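Local coordinates for protein particle-associated lyase (Acinetobacter bacteriophage AP22, PDB 4Y9V) that probably cleaves the capsular polysaccharide of its Acinetobacter baumannii host as a tailspike lyase, and here holds a bound capsular saccharide, at residues W473-D476 / G477-R481; I544-K547 / Y548-K552; T218-T221 / D222-N226; V461-F465 / D466-H470; E60-S63 / T64-Q68. One frame throughout, in Å; residues are numbered along the deposited sequence. Where two conformers were deposited one is given.

Contact 1: W473-D476 / G477-R481; sequences WVED and GTIGR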
loop_
_atom_site.group_PDB
_atom_site.type_symbol
_atom_site.label_atom_id
_atom_site.label_comp_id
_atom_site.label_asym_id
_atom_site.label_seq_id
_atom_site.Cartn_x
_atom_site.Cartn_y
_atom_site.Cartn_z
ATOM N N TRP A 473 -5.534 24.177 -11.999
ATOM C CA TRP A 473 -5.863 25.013 -13.160
ATOM C C TRP A 473 -5.862 24.128 -14.400
ATOM O O TRP A 473 -4.982 23.278 -14.548
ATOM C CB TRP A 473 -4.864 26.140 -13.327
ATOM C CG TRP A 473 -5.241 27.144 -14.374
ATOM C CD1 TRP A 473 -6.475 27.673 -14.637
ATOM C CD2 TRP A 473 -4.334 27.790 -15.286
ATOM N NE1 TRP A 473 -6.401 28.592 -15.650
ATOM C CE2 TRP A 473 -5.106 28.691 -16.073
ATOM C CE3 TRP A 473 -2.957 27.695 -15.529
ATOM C CZ2 TRP A 473 -4.522 29.490 -17.061
ATOM C CZ3 TRP A 473 -2.383 28.477 -16.503
ATOM C CH2 TRP A 473 -3.175 29.357 -17.275
ATOM N N VAL A 474 -6.843 24.335 -15.279
ATOM C CA VAL A 474 -6.969 23.648 -16.568
ATOM C C VAL A 474 -7.334 24.721 -17.587
ATOM O O VAL A 474 -8.307 25.433 -17.376
ATOM C CB VAL A 474 -8.054 22.559 -16.512
ATOM C CG1 VAL A 474 -8.209 21.904 -17.882
ATOM C CG2 VAL A 474 -7.766 21.529 -15.437
ATOM N N GLU A 475 -6.587 24.829 -18.705
ATOM C CA GLU A 475 -6.884 25.882 -19.658
ATOM C C GLU A 475 -6.219 25.586 -21.013
ATOM O O GLU A 475 -5.177 24.920 -21.092
ATOM C CB GLU A 475 -6.430 27.240 -19.101
ATOM C CG GLU A 475 -6.928 28.473 -19.908
ATOM C CD GLU A 475 -8.402 28.425 -20.144
ATOM O OE1 GLU A 475 -9.168 28.874 -19.258
ATOM O OE2 GLU A 475 -8.827 27.889 -21.198
ATOM N N ASP A 476 -6.808 26.165 -22.053
ATOM C CA ASP A 476 -6.209 26.111 -23.385
ATOM C C ASP A 476 -4.865 26.857 -23.387
ATOM O O ASP A 476 -4.595 27.689 -22.528
ATOM C CB ASP A 476 -7.177 26.692 -24.416
ATOM C CG ASP A 476 -6.849 26.333 -25.861
ATOM O OD1 ASP A 476 -6.006 25.414 -26.098
ATOM O OD2 ASP A 476 -7.430 26.992 -26.771
ATOM N N GLY A 477 -4.065 26.577 -24.403
ATOM C CA GLY A 477 -2.779 27.194 -24.548
ATOM C C GLY A 477 -2.844 28.667 -24.989
ATOM O O GLY A 477 -1.857 29.399 -24.797
ATOM N N THR A 478 -3.956 29.056 -25.569
ATOM C CA THR A 478 -4.295 30.442 -25.897
ATOM C C THR A 478 -5.575 30.713 -25.149
ATOM O O THR A 478 -6.595 30.045 -25.389
ATOM C CB THR A 478 -4.480 30.651 -27.405
ATOM O OG1 THR A 478 -3.218 30.506 -28.065
ATOM C CG2 THR A 478 -4.994 32.049 -27.676
ATOM N N ILE A 479 -5.543 31.681 -24.227
ATOM C CA ILE A 479 -6.731 31.966 -23.435
ATOM C C ILE A 479 -7.814 32.524 -24.343
ATOM O O ILE A 479 -7.574 33.500 -25.102
ATOM C CB ILE A 479 -6.421 33.000 -22.326
ATOM C CG1 ILE A 479 -5.160 32.747 -21.550
ATOM C CG2 ILE A 479 -7.676 33.194 -21.485
ATOM C CD1 ILE A 479 -5.226 31.444 -20.897
ATOM N N GLY A 480 -8.983 31.921 -24.344
ATOM C CA GLY A 480 -10.077 32.354 -25.183
ATOM C C GLY A 480 -10.128 31.744 -26.549
ATOM O O GLY A 480 -11.047 32.061 -27.317
ATOM N N ARG A 481 -9.219 30.850 -26.890
ATOM C CA ARG A 481 -9.264 30.160 -28.177
ATOM C C ARG A 481 -10.302 29.078 -28.126
ATOM O O ARG A 481 -11.389 29.219 -28.690
ATOM C CB ARG A 481 -7.863 29.660 -28.560
ATOM C CG ARG A 481 -7.859 28.873 -29.865
ATOM C CD ARG A 481 -6.492 28.334 -30.230
ATOM N NE ARG A 481 -6.106 27.268 -29.294
ATOM C CZ ARG A 481 -5.204 26.321 -29.592
ATOM N NH1 ARG A 481 -4.582 26.325 -30.758
ATOM N NH2 ARG A 481 -4.993 25.350 -28.689
HETATM O O HOH W 1 -9.852 29.471 -23.266
#
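Asp476 and Arg481 meet side-on, the carboxylate set against the edge of the guanidinium group with their planes only 24° apart. Two nitrogens, NE and NH2, grip one carboxylate oxygen each. NH2 of Arg481 reaches OD1 of Asp476 at 2.8 Å, on the syn lone pair, and NE of Arg481 reaches OD2 of Asp476 at 2.9 Å with a nearly straight N-H (172°), making the salt bridge. A bend in the arginine chain at chi3 (69°) turns the guanidinium back over the loop toward the acid. Asp476 OD1 also takes a weak bond from the backbone N of Gly477 at 2.8 Å, while OD2 accepts from Tyr482 N. Two bonds across the pair fix its rotation; NH2 is also bonded to Ser442 O, and NH1 to Asn443 O.

Elsewhere in the loop, Ile479 CD1 lies against Glu475 CG at 3.6 Å, the two side chains crossing at about a right angle. At the edge of the indole ring, Ile479 CD1 is 4.4 Å from Trp473 CZ2. The carboxylate of Glu475 folds back: Glu475 OE2 accepts from Asp476 N at 2.8 Å and is linked through a water to Gly480 N, and Ser509 and Ser511 bind its two oxygens. This is a loop leaving strand 470-476, which pairs in parallel with strand 435-441, and the arrangement belongs to an inter-strand turn of a pectin lyase-like parallel beta-helix.

Contact 2: I544-K547 / Y548-K552; sequences INLK and YKYSK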
loop_
_atom_site.group_PDB
_atom_site.type_symbol
_atom_site.label_atom_id
_atom_site.label_comp_id
_atom_site.label_asym_id
_atom_site.label_seq_id
_atom_site.Cartn_x
_atom_site.Cartn_y
_atom_site.Cartn_z
ATOM N N ILE A 544 -13.275 40.706 5.202
ATOM C CA ILE A 544 -12.407 39.578 5.511
ATOM C C ILE A 544 -11.816 39.047 4.225
ATOM O O ILE A 544 -12.544 38.665 3.295
ATOM C CB ILE A 544 -13.204 38.505 6.247
ATOM C CG1 ILE A 544 -13.831 39.071 7.523
ATOM C CG2 ILE A 544 -12.356 37.293 6.520
ATOM C CD1 ILE A 544 -14.684 38.090 8.224
ATOM N N ASN A 545 -10.480 39.035 4.141
ATOM C CA ASN A 545 -9.758 38.486 3.030
ATOM C C ASN A 545 -9.450 37.020 3.291
ATOM O O ASN A 545 -8.812 36.661 4.273
ATOM C CB ASN A 545 -8.435 39.231 2.874
ATOM C CG ASN A 545 -8.727 40.657 2.422
ATOM O OD1 ASN A 545 -9.259 40.890 1.314
ATOM N ND2 ASN A 545 -8.473 41.616 3.277
ATOM N N LEU A 546 -9.960 36.155 2.431
ATOM C CA LEU A 546 -9.875 34.725 2.634
ATOM C C LEU A 546 -8.471 34.207 2.280
ATOM O O LEU A 546 -7.897 34.551 1.254
ATOM C CB LEU A 546 -10.894 34.020 1.739
ATOM C CG LEU A 546 -12.361 34.424 1.987
ATOM C CD1 LEU A 546 -13.229 33.753 0.943
ATOM C CD2 LEU A 546 -12.777 34.145 3.424
ATOM N N LYS A 547 -7.956 33.296 3.138
ATOM C CA LYS A 547 -6.656 32.705 2.837
ATOM C C LYS A 547 -6.652 31.920 1.548
ATOM O O LYS A 547 -5.693 32.004 0.729
ATOM C CB LYS A 547 -6.257 31.811 3.990
ATOM C CG LYS A 547 -4.977 31.027 3.662
ATOM C CD LYS A 547 -4.447 30.314 4.890
ATOM C CE LYS A 547 -3.240 29.461 4.617
ATOM N NZ LYS A 547 -2.823 28.709 5.810
ATOM N N TYR A 548 -7.671 31.089 1.369
ATOM C CA TYR A 548 -7.819 30.303 0.157
ATOM C C TYR A 548 -8.853 31.001 -0.715
ATOM O O TYR A 548 -9.966 31.302 -0.270
ATOM C CB TYR A 548 -8.248 28.858 0.458
ATOM C CG TYR A 548 -7.298 28.127 1.394
ATOM C CD1 TYR A 548 -6.207 27.402 0.933
ATOM C CD2 TYR A 548 -7.520 28.138 2.770
ATOM C CE1 TYR A 548 -5.374 26.732 1.800
ATOM C CE2 TYR A 548 -6.683 27.465 3.643
ATOM C CZ TYR A 548 -5.597 26.761 3.166
ATOM O OH TYR A 548 -4.737 26.073 4.001
ATOM N N LYS A 549 -8.503 31.293 -1.973
ATOM C CA LYS A 549 -9.421 32.010 -2.839
ATOM C C LYS A 549 -10.157 31.026 -3.747
ATOM O O LYS A 549 -9.631 30.029 -4.179
ATOM C CB LYS A 549 -8.614 33.011 -3.665
ATOM C CG LYS A 549 -7.867 33.983 -2.782
ATOM C CD LYS A 549 -6.993 34.946 -3.537
ATOM C CE LYS A 549 -5.895 34.093 -4.123
ATOM N NZ LYS A 549 -4.739 34.956 -4.516
ATOM N N TYR A 550 -11.414 31.370 -3.980
ATOM C CA TYR A 550 -12.265 30.544 -4.845
ATOM C C TYR A 550 -12.144 30.985 -6.313
ATOM O O TYR A 550 -11.713 32.079 -6.629
ATOM C CB TYR A 550 -13.729 30.672 -4.353
ATOM C CG TYR A 550 -13.905 30.121 -2.950
ATOM C CD1 TYR A 550 -14.023 28.773 -2.753
ATOM C CD2 TYR A 550 -13.904 30.944 -1.834
ATOM C CE1 TYR A 550 -14.153 28.215 -1.481
ATOM C CE2 TYR A 550 -14.033 30.416 -0.558
ATOM C CZ TYR A 550 -14.130 29.052 -0.406
ATOM O OH TYR A 550 -14.221 28.574 0.905
ATOM N N SER A 551 -12.638 30.125 -7.209
ATOM C CA SER A 551 -12.682 30.507 -8.611
ATOM C C SER A 551 -13.761 31.532 -8.908
ATOM O O SER A 551 -13.708 32.203 -9.938
ATOM C CB SER A 551 -12.895 29.307 -9.523
ATOM O OG SER A 551 -14.171 28.724 -9.233
ATOM N N LYS A 552 -14.771 31.612 -8.041
ATOM C CA LYS A 552 -15.949 32.440 -8.243
ATOM C C LYS A 552 -16.471 32.741 -6.823
ATOM O O LYS A 552 -16.084 32.135 -5.843
ATOM C CB LYS A 552 -16.969 31.797 -9.112
ATOM C CG LYS A 552 -17.471 30.512 -8.479
ATOM C CD LYS A 552 -18.440 30.146 -9.573
ATOM C CE LYS A 552 -19.047 28.892 -9.253
ATOM N NZ LYS A 552 -19.856 28.410 -10.450
#
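Past the end of strand 538-545 the backbone at Lys547 drops into helical angles (phi -62°, psi -46°) between extended neighbours, a single kink that carries Lys547 and Tyr548 out on the same flank. Their side chains run side by side and point the same way. CG of Lys547 stands over one face of the Tyr548 ring, 4.1 Å from its centroid and 19° off the normal, which makes a CH-pi contact. Further out the extended lysine chain follows the ring, with Lys547 CD 3.8 Å from Tyr548 CE2 and Lys547 CE 3.8 Å from Tyr548 OH.

Both polar ends then converge on the C-terminal carboxylate of Ile625 of the second subunit: in the conformer given, NZ of Lys547 forms a salt bridge with it, and OH of Tyr548 a hydrogen bond. This bend, in the part of the chain assigned to a tailspike Ig-like family, thus meets the C-terminus of the second subunit of the trimer. Leu546 CD1 meets the edge of the Tyr550 ring in its plane, 3.7 Å from Tyr550 CE2, and the two side chains cross at about a right angle. Trp618 also packs on Leu546, and the buried hydroxyl of Tyr550 is bonded to Met522 O, Gln524 NE2 and Ser620 OG.

Contact 3: T218-T221 / D222-N226; sequences TVST and DNNPN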
loop_
_atom_site.group_PDB
_atom_site.type_symbol
_atom_site.label_atom_id
_atom_site.label_comp_id
_atom_site.label_asym_id
_atom_site.label_seq_id
_atom_site.Cartn_x
_atom_site.Cartn_y
_atom_site.Cartn_z
ATOM N N THR A 218 27.889 -9.168 -16.964
ATOM C CA THR A 218 28.339 -8.865 -18.316
ATOM C C THR A 218 29.050 -7.536 -18.340
ATOM O O THR A 218 28.790 -6.627 -17.524
ATOM C CB THR A 218 27.171 -8.858 -19.319
ATOM O OG1 THR A 218 26.306 -7.767 -19.083
ATOM C CG2 THR A 218 26.328 -10.132 -19.231
ATOM N N VAL A 219 29.920 -7.394 -19.350
ATOM C CA VAL A 219 30.621 -6.167 -19.666
ATOM C C VAL A 219 30.497 -5.900 -21.167
ATOM O O VAL A 219 30.733 -6.809 -21.958
ATOM C CB VAL A 219 32.124 -6.243 -19.297
ATOM C CG1 VAL A 219 32.886 -4.997 -19.793
ATOM C CG2 VAL A 219 32.257 -6.393 -17.796
ATOM N N SER A 220 30.189 -4.649 -21.522
ATOM C CA SER A 220 30.156 -4.225 -22.899
ATOM C C SER A 220 30.726 -2.798 -22.943
ATOM O O SER A 220 30.715 -2.108 -21.937
ATOM C CB SER A 220 28.691 -4.139 -23.419
ATOM O OG SER A 220 28.029 -5.380 -23.232
ATOM N N THR A 221 31.181 -2.370 -24.113
ATOM C CA THR A 221 31.504 -0.961 -24.240
ATOM C C THR A 221 30.230 -0.126 -24.286
ATOM O O THR A 221 29.125 -0.628 -24.531
ATOM C CB THR A 221 32.343 -0.681 -25.501
ATOM O OG1 THR A 221 31.494 -0.863 -26.603
ATOM C CG2 THR A 221 33.584 -1.565 -25.558
ATOM N N ASP A 222 30.382 1.183 -24.095
ATOM C CA ASP A 222 29.263 2.091 -24.231
ATOM C C ASP A 222 28.830 2.277 -25.684
ATOM O O ASP A 222 27.796 2.899 -25.935
ATOM C CB ASP A 222 29.547 3.467 -23.612
ATOM C CG ASP A 222 29.512 3.487 -22.095
ATOM O OD1 ASP A 222 28.931 2.586 -21.472
ATOM O OD2 ASP A 222 30.013 4.503 -21.542
ATOM N N ASN A 223 29.575 1.766 -26.653
ATOM C CA ASN A 223 29.257 1.796 -28.055
ATOM C C ASN A 223 28.554 0.530 -28.537
ATOM O O ASN A 223 28.112 0.482 -29.699
ATOM C CB ASN A 223 30.540 2.033 -28.932
ATOM C CG ASN A 223 31.069 3.410 -28.666
ATOM O OD1 ASN A 223 30.269 4.355 -28.692
ATOM N ND2 ASN A 223 32.342 3.516 -28.375
ATOM N N ASN A 224 28.428 -0.492 -27.708
ATOM C CA ASN A 224 27.862 -1.771 -28.155
ATOM C C ASN A 224 26.336 -1.585 -28.297
ATOM O O ASN A 224 25.672 -1.310 -27.287
ATOM C CB ASN A 224 28.189 -2.838 -27.137
ATOM C CG ASN A 224 27.763 -4.226 -27.584
ATOM O OD1 ASN A 224 26.743 -4.381 -28.272
ATOM N ND2 ASN A 224 28.491 -5.243 -27.159
ATOM N N PRO A 225 25.772 -1.742 -29.485
ATOM C CA PRO A 225 24.340 -1.483 -29.667
ATOM C C PRO A 225 23.459 -2.572 -29.143
ATOM O O PRO A 225 22.268 -2.376 -28.998
ATOM C CB PRO A 225 24.213 -1.369 -31.180
ATOM C CG PRO A 225 25.270 -2.306 -31.704
ATOM C CD PRO A 225 26.417 -2.133 -30.762
ATOM N N ASN A 226 24.010 -3.705 -28.750
ATOM C CA ASN A 226 23.205 -4.796 -28.201
ATOM C C ASN A 226 22.942 -4.543 -26.729
ATOM O O ASN A 226 23.868 -4.236 -25.940
ATOM C CB ASN A 226 23.946 -6.122 -28.344
ATOM C CG ASN A 226 24.190 -6.491 -29.759
ATOM O OD1 ASN A 226 25.411 -6.336 -30.193
ATOM N ND2 ASN A 226 23.226 -6.862 -30.473
HETATM O O HOH W 2 26.042 -5.906 -25.038
#
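Thr221 holds the turn with two oxygens. The carbonyl O of Thr221 accepts from the backbone N of Asn224 at 3.3 Å with an N-H angle of 166°, the closing bond of a type I beta turn that runs from Thr221 to Asn224. The donor stands well above the carbonyl plane, 68° out of it, so the bond is nearly straight at the hydrogen yet poorly aligned with the acceptor. The hydroxyl OG1 of Thr221 takes Asn223 N, also at 3.3 Å, and with the donor two residues on this is an ST turn. A first torsion of +70° sets OG1 in the crowded position between the backbone N and the carbonyl carbon, where it can receive the amide of Asn223. The same hydroxyl is hydrogen-bonded to Asp110 OD1, which ties the turn to the neighbouring coil.

Asn224 opens a second small turn, directly after the first: Asn224 OD1 accepts from Asn226 N at 2.9 Å, an Asx turn spanning Pro225. Together they make the bend that takes the chain off strand 215-220, which lies in parallel between strands 105-109 and 237-245, toward strand 229-232. ND2 of Asn224 bonds to the carbonyls of Gly109 and Gly112, and thereby this buried amide is used at both ends.

Packing is lighter. CB of Ser220 lies 3.9 Å from Asn224 ND2, and CB of Asn224 sits 3.5 Å from Thr221 O, with Phe108 touching Ser220 and Asn224. A water accepts from Ser220 OG at 2.7 Å and donates to Asn226 O at 2.9 Å, so linking the end of strand 215-220 to Asn226.

Contact 4: V461-F465 / D466-H470; sequences VSCDF and DALRH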
loop_
_atom_site.group_PDB
_atom_site.type_symbol
_atom_site.label_atom_id
_atom_site.label_comp_id
_atom_site.label_asym_id
_atom_site.label_seq_id
_atom_site.Cartn_x
_atom_site.Cartn_y
_atom_site.Cartn_z
ATOM N N VAL A 461 -3.644 16.676 1.867
ATOM C CA VAL A 461 -2.325 16.975 1.342
ATOM C C VAL A 461 -1.859 18.321 1.886
ATOM O O VAL A 461 -2.616 19.308 1.874
ATOM C CB VAL A 461 -2.319 16.938 -0.192
ATOM C CG1 VAL A 461 -3.352 17.865 -0.842
ATOM C CG2 VAL A 461 -0.909 17.237 -0.734
ATOM N N SER A 462 -0.619 18.364 2.346
ATOM C CA SER A 462 -0.037 19.564 2.915
ATOM C C SER A 462 0.980 20.162 1.952
ATOM O O SER A 462 1.568 19.490 1.097
ATOM C CB SER A 462 0.639 19.284 4.241
ATOM O OG SER A 462 1.781 18.429 4.073
ATOM N N CYS A 463 1.203 21.467 2.094
ATOM C CA CYS A 463 2.154 22.191 1.282
ATOM C C CYS A 463 2.763 23.270 2.145
ATOM O O CYS A 463 2.029 24.098 2.709
ATOM C CB CYS A 463 1.407 22.839 0.090
ATOM S SG CYS A 463 2.401 23.979 -0.895
ATOM N N ASP A 464 4.102 23.286 2.248
ATOM C CA ASP A 464 4.812 24.264 3.093
ATOM C C ASP A 464 5.399 25.427 2.297
ATOM O O ASP A 464 6.251 26.147 2.793
ATOM C CB ASP A 464 5.836 23.667 4.015
ATOM C CG ASP A 464 7.089 23.224 3.321
ATOM O OD1 ASP A 464 7.040 23.076 2.096
ATOM O OD2 ASP A 464 8.115 23.109 4.022
ATOM N N PHE A 465 4.891 25.654 1.086
ATOM C CA PHE A 465 5.383 26.783 0.285
ATOM C C PHE A 465 5.115 28.097 0.983
ATOM O O PHE A 465 4.048 28.325 1.566
ATOM C CB PHE A 465 4.692 26.811 -1.060
ATOM C CG PHE A 465 4.993 25.662 -2.033
ATOM C CD1 PHE A 465 5.869 24.634 -1.722
ATOM C CD2 PHE A 465 4.383 25.681 -3.250
ATOM C CE1 PHE A 465 6.106 23.635 -2.666
ATOM C CE2 PHE A 465 4.620 24.687 -4.201
ATOM C CZ PHE A 465 5.492 23.667 -3.892
ATOM N N ASP A 466 6.048 29.027 0.824
ATOM C CA ASP A 466 5.802 30.406 1.300
ATOM C C ASP A 466 4.804 31.144 0.428
ATOM O O ASP A 466 4.136 32.081 0.900
ATOM C CB ASP A 466 7.146 31.125 1.413
ATOM C CG ASP A 466 8.045 30.380 2.346
ATOM O OD1 ASP A 466 7.669 30.196 3.529
ATOM O OD2 ASP A 466 9.112 29.866 1.905
ATOM N N ALA A 467 4.714 30.777 -0.845
ATOM C CA ALA A 467 3.770 31.373 -1.783
ATOM C C ALA A 467 3.298 30.289 -2.739
ATOM O O ALA A 467 4.070 29.379 -3.078
ATOM C CB ALA A 467 4.408 32.524 -2.545
ATOM N N LEU A 468 2.053 30.380 -3.151
ATOM C CA LEU A 468 1.445 29.448 -4.105
ATOM C C LEU A 468 0.374 30.193 -4.843
ATOM O O LEU A 468 -0.493 30.805 -4.222
ATOM C CB LEU A 468 0.859 28.243 -3.333
ATOM C CG LEU A 468 0.148 27.204 -4.219
ATOM C CD1 LEU A 468 1.089 26.510 -5.170
ATOM C CD2 LEU A 468 -0.576 26.172 -3.334
ATOM N N ARG A 469 0.379 30.125 -6.188
ATOM C CA ARG A 469 -0.670 30.772 -6.950
ATOM C C ARG A 469 -1.944 29.939 -7.000
ATOM O O ARG A 469 -3.037 30.500 -6.828
ATOM C CB ARG A 469 -0.210 31.108 -8.378
ATOM C CG ARG A 469 -1.187 31.934 -9.147
ATOM C CD ARG A 469 -0.835 32.122 -10.661
ATOM N NE ARG A 469 -1.372 30.951 -11.504
ATOM C CZ ARG A 469 -1.554 31.168 -12.784
ATOM N NH1 ARG A 469 -1.366 32.161 -13.744
ATOM N NH2 ARG A 469 -2.070 30.046 -13.366
ATOM N N HIS A 470 -1.842 28.643 -7.272
ATOM C CA HIS A 470 -3.047 27.825 -7.411
ATOM C C HIS A 470 -2.784 26.376 -7.043
ATOM O O HIS A 470 -1.697 25.840 -7.271
ATOM C CB HIS A 470 -3.663 27.905 -8.804
ATOM C CG HIS A 470 -2.872 27.273 -9.916
ATOM N ND1 HIS A 470 -2.039 27.999 -10.723
ATOM C CD2 HIS A 470 -2.826 25.978 -10.308
ATOM C CE1 HIS A 470 -1.513 27.107 -11.584
ATOM N NE2 HIS A 470 -1.955 25.896 -11.364
#
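Cys463, the last residue of strand 461-463, directs its side chain toward the loop that follows, and Cys463 SG comes within 4.4 Å of Leu468 CD2. Cys463 SG also accepts from the backbone N of Phe465 at 3.6 Å with an N-H angle of 162°, a long bond that accompanies the bend of the chain after the strand. Next along, Asp464 turns away from the loop. Its OD1 is taken by Gly428 N and its carbonyl O by Lys498 NZ.

Phe465 carries most of the apolar contact. One face of its ring has Cys463 SG over it toward the rim, and Leu468 CD1 reaches the ring edge near its plane, 3.9 Å from CD2 and 4.1 Å from CE2 of Phe465. Leu468 has its CG anti to the backbone N (chi1 178°), which swings the branched end back toward the ring, and the two side chains cross obliquely. The loop so formed is one of the turns of the pectin lyase-like parallel beta-helix, connecting strand 461-463 on one face to strand 470-476 on another; Ile436 of strand 435-441 touches both Phe465 and Leu468.

Closer to the backbone, Phe465 CB lies 3.3 Å from Ala467 O. The bond to CB of the neighbouring Asp466 points away from 461-465, and its OD1 forms a salt bridge with Lys498, so that this one lysine spans the carbonyl of Asp464 and the carboxylate of Asp466, while Thr500 OG1 is bonded to Asp466 O.

Contact 5: E60-S63 / T64-Q68; sequences EDIS and TVLNQ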
loop_
_atom_site.group_PDB
_atom_site.type_symbol
_atom_site.label_atom_id
_atom_site.label_comp_id
_atom_site.label_asym_id
_atom_site.label_seq_id
_atom_site.Cartn_x
_atom_site.Cartn_y
_atom_site.Cartn_z
ATOM N N GLU A 60 40.298 -16.907 -25.062
ATOM C CA GLU A 60 39.903 -16.607 -26.432
ATOM C C GLU A 60 38.408 -16.335 -26.500
ATOM O O GLU A 60 37.668 -16.614 -25.566
ATOM C CB GLU A 60 40.277 -17.785 -27.359
ATOM C CG GLU A 60 41.794 -17.900 -27.510
ATOM C CD GLU A 60 42.248 -19.099 -28.286
ATOM O OE1 GLU A 60 41.636 -20.211 -28.298
ATOM O OE2 GLU A 60 43.432 -18.966 -28.735
ATOM N N ASP A 61 37.930 -15.813 -27.632
ATOM C CA ASP A 61 36.488 -15.677 -27.833
ATOM C C ASP A 61 35.820 -17.049 -27.725
ATOM O O ASP A 61 36.192 -17.978 -28.452
ATOM C CB ASP A 61 36.263 -15.059 -29.230
ATOM C CG ASP A 61 34.833 -14.750 -29.603
ATOM O OD1 ASP A 61 33.923 -14.890 -28.767
ATOM O OD2 ASP A 61 34.632 -14.313 -30.763
ATOM N N ILE A 62 34.838 -17.163 -26.841
ATOM C CA ILE A 62 34.133 -18.404 -26.625
ATOM C C ILE A 62 32.778 -18.452 -27.337
ATOM O O ILE A 62 32.016 -19.383 -27.111
ATOM C CB ILE A 62 33.969 -18.732 -25.126
ATOM C CG1 ILE A 62 32.973 -17.795 -24.432
ATOM C CG2 ILE A 62 35.314 -18.795 -24.423
ATOM C CD1 ILE A 62 32.483 -18.310 -23.091
ATOM N N SER A 63 32.515 -17.494 -28.231
ATOM C CA SER A 63 31.231 -17.496 -28.948
ATOM C C SER A 63 30.916 -18.838 -29.613
ATOM O O SER A 63 29.781 -19.330 -29.511
ATOM C CB SER A 63 31.237 -16.424 -30.007
ATOM O OG SER A 63 31.316 -15.118 -29.429
ATOM N N THR A 64 31.882 -19.422 -30.303
ATOM C CA THR A 64 31.607 -20.678 -30.988
ATOM C C THR A 64 31.307 -21.773 -29.989
ATOM O O THR A 64 30.564 -22.743 -30.318
ATOM C CB THR A 64 32.740 -21.147 -31.914
ATOM O OG1 THR A 64 33.920 -21.380 -31.162
ATOM C CG2 THR A 64 32.956 -20.193 -33.063
ATOM N N VAL A 65 31.866 -21.720 -28.796
ATOM C CA VAL A 65 31.664 -22.717 -27.764
ATOM C C VAL A 65 30.256 -22.600 -27.197
ATOM O O VAL A 65 29.549 -23.597 -27.091
ATOM C CB VAL A 65 32.749 -22.608 -26.666
ATOM C CG1 VAL A 65 32.576 -23.730 -25.675
ATOM C CG2 VAL A 65 34.131 -22.649 -27.292
ATOM N N LEU A 66 29.846 -21.379 -26.818
ATOM C CA LEU A 66 28.456 -21.195 -26.353
ATOM C C LEU A 66 27.452 -21.623 -27.411
ATOM O O LEU A 66 26.459 -22.279 -27.119
ATOM C CB LEU A 66 28.228 -19.745 -25.937
ATOM C CG LEU A 66 29.041 -19.284 -24.709
ATOM C CD1 LEU A 66 28.745 -17.816 -24.470
ATOM C CD2 LEU A 66 28.725 -20.072 -23.457
ATOM N N ASN A 67 27.723 -21.248 -28.674
ATOM C CA ASN A 67 26.816 -21.669 -29.753
ATOM C C ASN A 67 26.788 -23.195 -29.878
ATOM O O ASN A 67 25.732 -23.768 -30.137
ATOM C CB ASN A 67 27.191 -20.996 -31.051
ATOM C CG ASN A 67 26.669 -19.564 -31.168
ATOM O OD1 ASN A 67 25.591 -19.279 -30.582
ATOM N ND2 ASN A 67 27.359 -18.689 -31.825
ATOM N N GLN A 68 27.951 -23.875 -29.717
ATOM C CA GLN A 68 27.954 -25.326 -29.840
ATOM C C GLN A 68 27.205 -25.980 -28.680
ATOM O O GLN A 68 26.467 -26.944 -28.890
ATOM C CB GLN A 68 29.391 -25.857 -29.932
ATOM C CG GLN A 68 29.405 -27.326 -30.296
ATOM C CD GLN A 68 28.925 -27.548 -31.722
ATOM O OE1 GLN A 68 29.288 -26.775 -32.629
ATOM N NE2 GLN A 68 28.131 -28.555 -31.928
HETATM O O HOH W 3 34.727 -18.829 -30.560
HETATM O O HOH W 4 34.338 -17.850 -30.757
#
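Ile62 meets the first turn of helix 63-71 through both its carbonyl and its side chain. Ile62 O accepts from Leu66 N at 3.0 Å, with the donor nearly along the C=O axis (171°), and weakly from Val65 N at 2.9 Å. Ile62 CD1 packs on Leu66 CG at 3.9 Å, and the CB atoms of Ile62 and Val65 lie 4.3 Å apart. The torsion that puts CG1 of Ile62 between the backbone N and the carbonyl carbon (chi1 71°) sends the chain toward Leu66. One residue on, Ser63 O accepts from Asn67 N at 2.9 Å.

Behind this shell stands Asp61. Asp61 OD1 accepts from Ser63 N at 3.0 Å, met from above the carboxylate plane, and from Ser63 OG at 2.7 Å on the syn side. Asn87 N donates to it as well, and Ser88 N bonds to Ser63 OG, which anchors the start of the helix to the loop after strand 83-85. Leu51 of helix 47-54 and Val86 pack against Ile62. With Ile62 at the N-cap position and an Asx turn made by the aspartate just ahead of it, the arrangement is that of a helix N-terminus, here in the N-terminal part of the tailspike.

Overall arrangement
Contacts 5 and 3 lie toward the N-terminal end, with centres about 18 Å apart, while contacts 1, 2 and 4 gather near the other end; contacts 2 and 5 are the farthest apart, about 74 Å between centres. Contacts 2 and 5 are mainly buried, the other three mixed. Contact 4 leads into strand 470-476 and contact 1 takes in its end and the loop after it, yet one relies on apolar packing and the other on a two-point salt bridge. Contact 3 is held by backbone amides and turn-forming side chains, contact 5 by helix-start bonds. Contact 2 is bonded to another subunit, whereas no other chain touches contacts 1, 3 and 5.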